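Local atomic coordinates of frutapin (Artocarpus altilis, PDB entry 5KRP), a protein that probably binds carbohydrates, as a tetrameric breadfruit lectin built around jacalin-like, beta-prism domains. Residues I38-S42 and S55-S59; V97-K101 and P112-D117; S59-Y63 and G138-D142. All coordinates share one frame. Residue numbers count along the deposited sequence, not the author numbering.

Interaction 1: residues I38-S42 and S55-S59; sequences IGSFS and SKHTS
Segments can pair edge to edge when side chains and water complete the hydrogen bonding. Here the segment 55-59 runs nearly antiparallel to the start of strand 38-47 (168° between end-to-end directions), with CA atoms of S40 and T58 4.3 Å apart and those of S42 and K56 5.0 Å. F41 N donates to H57 O (3.0 Å), which also receives a CA-H...O contact from S40 CA (3.2 Å). A water donates to both G39 O (2.8 Å) and H57 O (2.9 Å). Serines in the m rotamer replace further backbone acceptors: S40 OG takes the hydrogen of S59 N (2.9 Å), S42 OG that of H57 N (3.1 Å), whose bond to F41 O is weak (3.4 Å). G39 (phi/psi -99/-96) leaves room for S59 CB, 3.5 Å from G39 C. The H57 ring stacks on W19; its NE2 bonds D21, its ND1 a glycerol. Hydroxyls and water thus supply polar matches that regular strand pairing would otherwise provide, tying the segment to the first residues of strand 38-47.

Interaction 2: residues V97-K101 and P112-D117; sequences VRSLK and PYGEED
Strands 97-101 and 112-114 illustrate how a hairpin can be antiparallel at its core and irregular at its end: their axes approach to 4.6 Å with 156° between directions. P112, after a cis peptide bond, lies across from K101 (CA-CA 4.5 Å), its CD 4.0 Å from K101 CE and its CA 3.4 Å from L100 O. Y113 forms the hydrogen-bonded pair with L100: Y113 N to L100 O is 2.9 Å, L100 N to Y113 O 3.1 Å. The same Y113 O accepts from S99 OG (2.9 Å; S99 chi1 t), while the ring of Y113 (chi1 m) meets Y34 and I38. G114 (phi/psi 98/-158) faces S99 in a non-hydrogen-bonded pair, CA-CA 4.4 Å; a CB here would clash with R98 O. E115 N bonds R98 O (3.0 Å), and E115 OE1 forms a salt bridge with R98 NH2 (2.8 Å), near the guanidinium plane of the m,m,m side chain. E116 centres an inverse gamma turn, D117 N to E115 O being 2.9 Å; waters link E116 OE2 to S99 OG and K101 NZ. D117 CB covers one guanidinium face. On the other flank R98 and S99 both face Y83 in a classic beta bulge. The hairpin belongs to a four-stranded Greek-key sheet of the beta-prism, with 109-114 outermost and 95-104 between it and 77-86; 119-125 follows.

Interaction 3: residues S59-Y63 and G138-D142; sequences SKLPY and GDLLD
L140 (chi1 m, chi2 t) sets its CD2 methyl against two side chains of loop 59-63, 3.7 Å from L61 CD1 and 3.7 Å from Y63 CE2, with Y63 OH nearer still at 3.2 Å from that CD2. Beside this apolar patch, S59 (chi1 t) makes a short hydrogen bond from its OG to D139 O (2.5 Å), and the same OG accepts from L61 N (3.1 Å), which defines an ST turn at S59. CA atoms of S59 and D139 are 5.3 Å apart. Segment 138-142 has the Gly-X-X-X-Asp pattern that forms part of the sugar site in mannose-binding relatives; consistent with that role, D139 N, L140 N and D142 OD2 here hydrogen-bond glycerol, probably from the crystallisation liquor. G138 N closes back on L140 O (2.8 Å). K60, with chi1 p and then a fully extended chain, brings its NZ to 3.4 Å from D139 OD1 in a salt bridge. One water joins K60 NZ (3.2 Å) to D139 OD2 (2.9 Å), and another joins K60 N (2.9 Å) to G138 O (2.8 Å).

From the N terminus, interaction 1 comes first, closing a short loop that holds the rest of strand 38-47, a turn and strand 50-53. S59, where it ends, also opens interaction 3, which spans 74 intervening residues before closing at 138-142. Interaction 2 is nested inside that long loop, in series with interaction 1, and closes a hairpin. The three meet at a ring of backbone bonds: I38 N to V97 O is 3.0 Å, I38 O to L141 N 2.9 Å, and V97 N to L141 O 2.9 Å. Each residue belongs to a strand of a different sheet, so the ring joins all three faces of the beta-prism.

Interaction 1: residues I38-S42 and S55-S59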
# COMPACT_ATOMS: atom_id res chain seq x y z
N ILE A 38 25.38 14.67 -13.83
CA ILE A 38 24.05 15.21 -13.96
C ILE A 38 23.91 16.51 -13.17
O ILE A 38 24.33 16.60 -11.98
CB ILE A 38 22.98 14.16 -13.42
CG1 ILE A 38 23.13 12.81 -14.09
CG2 ILE A 38 21.58 14.76 -13.49
CD1 ILE A 38 22.91 12.76 -15.57
N GLY A 39 23.32 17.52 -13.84
CA GLY A 39 23.03 18.82 -13.30
C GLY A 39 21.57 18.95 -12.86
O GLY A 39 21.21 18.63 -11.74
N SER A 40 20.72 19.50 -13.72
CA SER A 40 19.34 19.76 -13.40
C SER A 40 18.53 18.45 -13.42
O SER A 40 18.84 17.53 -14.13
CB SER A 40 18.76 20.70 -14.44
OG SER A 40 19.47 21.96 -14.48
N PHE A 41 17.43 18.46 -12.70
CA PHE A 41 16.50 17.37 -12.67
C PHE A 41 15.16 17.92 -12.25
O PHE A 41 14.98 18.46 -11.14
CB PHE A 41 17.00 16.26 -11.70
CG PHE A 41 16.15 15.00 -11.76
CD1 PHE A 41 14.99 14.89 -11.00
CD2 PHE A 41 16.49 13.95 -12.59
CE1 PHE A 41 14.24 13.67 -11.03
CE2 PHE A 41 15.72 12.80 -12.66
CZ PHE A 41 14.61 12.67 -11.90
N SER A 42 14.18 17.76 -13.10
CA SER A 42 12.80 18.15 -12.76
C SER A 42 11.81 17.25 -13.50
O SER A 42 12.13 16.68 -14.54
CB SER A 42 12.54 19.63 -13.11
OG SER A 42 13.62 20.52 -12.73
N SER A 55 8.59 20.97 -8.69
CA SER A 55 9.52 22.05 -8.53
C SER A 55 10.73 21.76 -9.37
O SER A 55 11.16 20.64 -9.50
CB SER A 55 9.98 22.20 -7.07
OG SER A 55 8.91 22.56 -6.20
N LYS A 56 11.32 22.81 -9.92
CA LYS A 56 12.60 22.69 -10.64
C LYS A 56 13.77 22.52 -9.68
O LYS A 56 13.79 23.12 -8.62
CB LYS A 56 12.80 23.95 -11.53
CG LYS A 56 11.72 24.21 -12.55
CD LYS A 56 11.73 23.14 -13.62
CE LYS A 56 10.70 23.34 -14.75
NZ LYS A 56 10.03 22.03 -15.14
N HIS A 57 14.69 21.64 -10.00
CA HIS A 57 15.96 21.47 -9.26
C HIS A 57 17.09 21.70 -10.29
O HIS A 57 17.75 20.79 -10.81
CB HIS A 57 16.00 20.08 -8.58
CG HIS A 57 14.69 19.77 -7.91
ND1 HIS A 57 14.29 20.44 -6.78
CD2 HIS A 57 13.71 18.87 -8.17
CE1 HIS A 57 13.10 20.02 -6.40
NE2 HIS A 57 12.71 19.08 -7.24
N THR A 58 17.27 22.99 -10.57
CA THR A 58 18.07 23.44 -11.68
C THR A 58 19.52 23.59 -11.22
O THR A 58 19.78 24.17 -10.14
CB THR A 58 17.47 24.78 -12.17
OG1 THR A 58 16.13 24.54 -12.64
CG2 THR A 58 18.28 25.37 -13.33
N SER A 59 20.44 23.12 -12.05
CA SER A 59 21.86 23.36 -11.88
C SER A 59 22.22 24.70 -12.61
O SER A 59 21.69 25.01 -13.69
CB SER A 59 22.69 22.21 -12.51
OG SER A 59 24.05 22.67 -12.63
O HOH W 1 19.23 18.53 -9.71

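Interaction 2: residues V97-K101 and P112-D117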
# COMPACT_ATOMS: atom_id res chain seq x y z
N VAL A 97 25.88 12.35 -8.60
CA VAL A 97 25.35 11.47 -9.63
C VAL A 97 25.97 11.84 -10.96
O VAL A 97 25.72 12.93 -11.46
CB VAL A 97 23.80 11.61 -9.75
CG1 VAL A 97 23.27 10.70 -10.85
CG2 VAL A 97 23.13 11.34 -8.39
N ARG A 98 26.80 10.94 -11.45
CA ARG A 98 27.63 11.15 -12.64
C ARG A 98 26.87 10.77 -13.88
O ARG A 98 27.03 11.39 -14.94
CB ARG A 98 28.97 10.39 -12.56
CG ARG A 98 29.91 10.80 -11.43
CD ARG A 98 30.39 12.24 -11.50
NE ARG A 98 31.04 12.39 -12.78
CZ ARG A 98 32.31 12.09 -13.03
NH1 ARG A 98 33.15 11.74 -12.05
NH2 ARG A 98 32.72 12.15 -14.26
N SER A 99 25.97 9.80 -13.76
CA SER A 99 25.20 9.33 -14.92
C SER A 99 23.80 8.82 -14.45
O SER A 99 23.70 8.26 -13.33
CB SER A 99 25.88 8.14 -15.57
OG SER A 99 25.34 7.86 -16.82
N LEU A 100 22.83 8.90 -15.35
CA LEU A 100 21.51 8.26 -15.18
C LEU A 100 21.10 7.55 -16.49
O LEU A 100 21.39 7.99 -17.60
CB LEU A 100 20.42 9.25 -14.77
CG LEU A 100 20.51 9.79 -13.38
CD1 LEU A 100 19.56 10.91 -13.22
CD2 LEU A 100 20.18 8.70 -12.33
N LYS A 101 20.34 6.48 -16.34
CA LYS A 101 19.73 5.75 -17.48
C LYS A 101 18.35 5.20 -17.00
O LYS A 101 18.22 4.76 -15.84
CB LYS A 101 20.60 4.56 -17.85
CG LYS A 101 20.06 3.81 -19.02
CD LYS A 101 20.70 2.47 -19.22
CE LYS A 101 22.08 2.54 -19.71
NZ LYS A 101 22.48 1.12 -20.02
N PRO A 112 22.47 6.16 -21.56
CA PRO A 112 23.00 6.95 -20.39
C PRO A 112 23.21 8.45 -20.70
O PRO A 112 23.54 8.82 -21.83
CB PRO A 112 24.31 6.26 -20.12
CG PRO A 112 24.77 5.79 -21.51
CD PRO A 112 23.51 5.32 -22.19
N TYR A 113 22.93 9.30 -19.72
CA TYR A 113 23.21 10.71 -19.76
C TYR A 113 24.32 10.93 -18.80
O TYR A 113 24.28 10.37 -17.71
CB TYR A 113 22.01 11.48 -19.31
CG TYR A 113 20.80 11.18 -20.20
CD1 TYR A 113 20.77 11.57 -21.54
CD2 TYR A 113 19.71 10.45 -19.70
CE1 TYR A 113 19.64 11.30 -22.35
CE2 TYR A 113 18.61 10.16 -20.51
CZ TYR A 113 18.58 10.57 -21.82
OH TYR A 113 17.49 10.23 -22.57
N GLY A 114 25.35 11.71 -19.18
CA GLY A 114 26.43 11.95 -18.26
C GLY A 114 27.60 11.04 -18.54
O GLY A 114 27.75 10.53 -19.65
N GLU A 115 28.45 10.83 -17.54
CA GLU A 115 29.56 9.90 -17.70
C GLU A 115 29.45 8.70 -16.81
O GLU A 115 29.29 8.85 -15.61
CB GLU A 115 30.91 10.57 -17.40
CG GLU A 115 31.16 11.77 -18.33
CD GLU A 115 32.51 12.50 -18.08
OE1 GLU A 115 33.14 12.29 -17.02
OE2 GLU A 115 32.90 13.30 -18.97
N GLU A 116 29.68 7.54 -17.37
CA GLU A 116 29.64 6.26 -16.62
C GLU A 116 30.93 5.99 -15.86
O GLU A 116 31.69 5.11 -16.19
CB GLU A 116 29.18 5.11 -17.50
CG GLU A 116 27.78 5.37 -18.10
CD GLU A 116 27.20 4.14 -18.79
OE1 GLU A 116 27.96 3.51 -19.56
OE2 GLU A 116 26.01 3.78 -18.56
N ASP A 117 31.13 6.76 -14.81
CA ASP A 117 32.33 6.70 -14.00
C ASP A 117 31.90 6.54 -12.56
O ASP A 117 31.05 7.29 -12.06
CB ASP A 117 33.13 8.01 -14.17
CG ASP A 117 34.16 7.95 -15.32
OD1 ASP A 117 33.81 7.57 -16.46
OD2 ASP A 117 35.34 8.28 -15.07
O HOH W 2 24.41 5.14 -16.71
O HOH W 3 24.61 1.19 -17.68

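Interaction 3: residues S59-Y63 and G138-D142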
# COMPACT_ATOMS: atom_id res chain seq x y z
N SER A 59 20.44 23.12 -12.05
CA SER A 59 21.86 23.36 -11.88
C SER A 59 22.22 24.70 -12.61
O SER A 59 21.69 25.01 -13.69
CB SER A 59 22.69 22.21 -12.51
OG SER A 59 24.05 22.67 -12.63
N LYS A 60 22.99 25.53 -11.93
CA LYS A 60 23.42 26.81 -12.55
C LYS A 60 24.43 26.59 -13.68
O LYS A 60 24.74 27.55 -14.39
CB LYS A 60 24.04 27.69 -11.47
CG LYS A 60 25.40 27.14 -11.08
CD LYS A 60 25.94 27.86 -9.85
CE LYS A 60 27.44 27.60 -9.70
NZ LYS A 60 28.07 28.35 -8.57
N LEU A 61 24.94 25.38 -13.84
CA LEU A 61 25.97 25.11 -14.87
C LEU A 61 25.37 24.98 -16.25
O LEU A 61 24.31 24.41 -16.44
CB LEU A 61 26.79 23.85 -14.51
CG LEU A 61 27.58 23.87 -13.15
CD1 LEU A 61 28.20 22.54 -12.88
CD2 LEU A 61 28.62 25.00 -13.06
N PRO A 62 26.07 25.51 -17.28
CA PRO A 62 25.59 25.39 -18.64
C PRO A 62 25.88 23.99 -19.19
O PRO A 62 27.03 23.64 -19.59
CB PRO A 62 26.34 26.53 -19.40
CG PRO A 62 27.50 26.83 -18.60
CD PRO A 62 27.28 26.37 -17.18
N TYR A 63 24.84 23.16 -19.14
CA TYR A 63 24.97 21.76 -19.50
C TYR A 63 24.05 21.51 -20.71
O TYR A 63 23.29 22.38 -21.11
CB TYR A 63 24.56 20.91 -18.30
CG TYR A 63 25.67 20.50 -17.34
CD1 TYR A 63 27.03 21.01 -17.40
CD2 TYR A 63 25.39 19.52 -16.37
CE1 TYR A 63 27.98 20.57 -16.52
CE2 TYR A 63 26.38 19.06 -15.51
CZ TYR A 63 27.66 19.58 -15.58
OH TYR A 63 28.63 19.09 -14.67
N GLY A 138 23.15 20.86 -5.57
CA GLY A 138 23.95 22.07 -5.30
C GLY A 138 24.25 22.64 -6.68
O GLY A 138 23.32 23.12 -7.34
N ASP A 139 25.51 22.60 -7.09
CA ASP A 139 25.86 22.89 -8.45
C ASP A 139 25.44 21.73 -9.35
O ASP A 139 25.24 21.95 -10.51
CB ASP A 139 27.35 23.09 -8.64
CG ASP A 139 27.89 24.35 -7.96
OD1 ASP A 139 27.13 25.24 -7.50
OD2 ASP A 139 29.15 24.38 -7.87
N LEU A 140 25.37 20.50 -8.79
CA LEU A 140 25.13 19.29 -9.50
C LEU A 140 24.04 18.51 -8.68
O LEU A 140 23.66 18.90 -7.57
CB LEU A 140 26.38 18.42 -9.56
CG LEU A 140 27.53 19.04 -10.41
CD1 LEU A 140 28.75 18.21 -10.25
CD2 LEU A 140 27.19 19.12 -11.86
N LEU A 141 23.57 17.43 -9.27
CA LEU A 141 22.69 16.50 -8.58
C LEU A 141 23.58 15.64 -7.70
O LEU A 141 24.14 14.68 -8.13
CB LEU A 141 21.95 15.64 -9.66
CG LEU A 141 20.93 14.66 -9.05
CD1 LEU A 141 19.88 15.42 -8.33
CD2 LEU A 141 20.36 13.74 -10.10
N ASP A 142 23.67 16.00 -6.43
CA ASP A 142 24.42 15.17 -5.48
C ASP A 142 23.85 13.76 -5.26
O ASP A 142 24.60 12.79 -5.13
CB ASP A 142 24.45 15.88 -4.14
CG ASP A 142 25.25 17.19 -4.17
OD1 ASP A 142 24.76 18.22 -4.69
OD2 ASP A 142 26.39 17.21 -3.63
O HOH W 4 23.31 25.27 -9.07
O HOH W 5 30.77 26.77 -7.73